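Octaprenyl-diphosphate synthase (Roseobacter denitrificans, PDB 4JXN) probably makes all-trans-octaprenyl diphosphate, the side-chain precursor of isoprenoid quinones, by adding five isopentenyl diphosphate units to farnesyl diphosphate with magnesium as cofactor. Local coordinates at residues G197-D200 with D201-A204. Sequence-based numbering, arbitrary orientation.
Sequences GAPD and DHVA
CG of P199 stands over one face of the H202 imidazole, 3.8 Å from the ring centroid and only 16° off the normal, a CH-pi contact displaced toward the rim in which the two side chains cross at a slant. CD2 and CG of the imidazole take the closest approach, each 3.7 Å from P199 CG. The histidine reaches this place because its CG stands beside its own backbone N, anti to the carbonyl carbon (chi1 -71°), which turns the ring back toward the start of the helix. D201 meets the same proline from another side: with chi1 at 57° its carboxylate folds back until OD1 is 3.4 Å from P199 CB, while OD2 lies in the plane of the imidazole at its edge. An alanine in place of H202 would probably leave P199 CG without its aromatic face and weaken the packing on L313 and P314. The stretch is the tight turn between two helices of the all-helical prenyl synthase fold. G197, at positive phi, ends helix 170-196 in a Schellman motif, a conformation that favours glycine; P199 then takes the N-cap position of helix 200-224, where its missing N-H costs the helix no bond and the ring restrains phi. P199 O accepts from V203 N (3.2 Å) and D200 O from A204 N (3.1 Å), the first i to i+4 bonds of the helix. The small CB of A198 lies 4.0 Å from H202 CB and also touches C69. Buried V203 directs CG2 to within 4.2 Å of A198 CB, and its branched side chain packs against E190 and V194 of the preceding helix. The negative charges of D200 and D201 would probably interact favourably with the positive end of the helix dipole.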
loop_
_atom_site.group_PDB
_atom_site.type_symbol
_atom_site.label_atom_id
_atom_site.label_comp_id
_atom_site.label_asym_id
_atom_site.label_seq_id
_atom_site.Cartn_x
_atom_site.Cartn_y
_atom_site.Cartn_z
ATOM N N GLY A 197 19.835 -14.642 12.075
ATOM C CA GLY A 197 20.557 -15.703 11.387
ATOM C C GLY A 197 20.299 -17.085 11.965
ATOM O O GLY A 197 21.109 -17.999 11.787
ATOM N N ALA A 198 19.165 -17.251 12.643
ATOM C CA ALA A 198 18.860 -18.499 13.335
ATOM C C ALA A 198 18.647 -19.641 12.343
ATOM O O ALA A 198 18.249 -19.410 11.199
ATOM C CB ALA A 198 17.635 -18.332 14.225
ATOM N N PRO A 199 18.921 -20.880 12.778
ATOM C CA PRO A 199 18.687 -22.040 11.911
ATOM C C PRO A 199 17.203 -22.237 11.576
ATOM O O PRO A 199 16.335 -21.710 12.269
ATOM C CB PRO A 199 19.217 -23.213 12.744
ATOM C CG PRO A 199 19.163 -22.739 14.161
ATOM C CD PRO A 199 19.464 -21.270 14.094
ATOM N N ASP A 200 16.930 -23.006 10.526
ATOM C CA ASP A 200 15.578 -23.127 9.967
ATOM C C ASP A 200 14.534 -23.728 10.912
ATOM O O ASP A 200 13.354 -23.415 10.795
ATOM C CB ASP A 200 15.609 -23.931 8.663
ATOM C CG ASP A 200 16.304 -23.188 7.539
ATOM O OD1 ASP A 200 15.940 -22.022 7.274
ATOM O OD2 ASP A 200 17.215 -23.771 6.918
ATOM N N ASP A 201 14.954 -24.599 11.823
ATOM C CA ASP A 201 14.035 -25.141 12.829
ATOM C C ASP A 201 13.600 -24.054 13.832
ATOM O O ASP A 201 12.415 -23.928 14.144
ATOM C CB ASP A 201 14.621 -26.388 13.537
ATOM C CG ASP A 201 15.973 -26.131 14.204
ATOM O OD1 ASP A 201 16.732 -25.256 13.736
ATOM O OD2 ASP A 201 16.280 -26.827 15.198
ATOM N N HIS A 202 14.551 -23.258 14.315
ATOM C CA HIS A 202 14.232 -22.166 15.229
ATOM C C HIS A 202 13.245 -21.189 14.564
ATOM O O HIS A 202 12.354 -20.650 15.212
ATOM C CB HIS A 202 15.500 -21.416 15.665
ATOM C CG HIS A 202 16.389 -22.189 16.593
ATOM N ND1 HIS A 202 17.196 -21.577 17.530
ATOM C CD2 HIS A 202 16.603 -23.520 16.727
ATOM C CE1 HIS A 202 17.866 -22.497 18.202
ATOM N NE2 HIS A 202 17.526 -23.684 17.734
ATOM N N VAL A 203 13.401 -20.993 13.261
ATOM C CA VAL A 203 12.608 -20.022 12.500
ATOM C C VAL A 203 11.163 -20.495 12.310
ATOM O O VAL A 203 10.214 -19.752 12.556
ATOM C CB VAL A 203 13.289 -19.733 11.138
ATOM C CG1 VAL A 203 12.419 -18.853 10.255
ATOM C CG2 VAL A 203 14.672 -19.103 11.350
ATOM N N ALA A 204 11.006 -21.733 11.869
ATOM C CA ALA A 204 9.692 -22.353 11.765
ATOM C C ALA A 204 8.924 -22.323 13.085
ATOM O O ALA A 204 7.707 -22.143 13.088
ATOM C CB ALA A 204 9.843 -23.790 11.295
#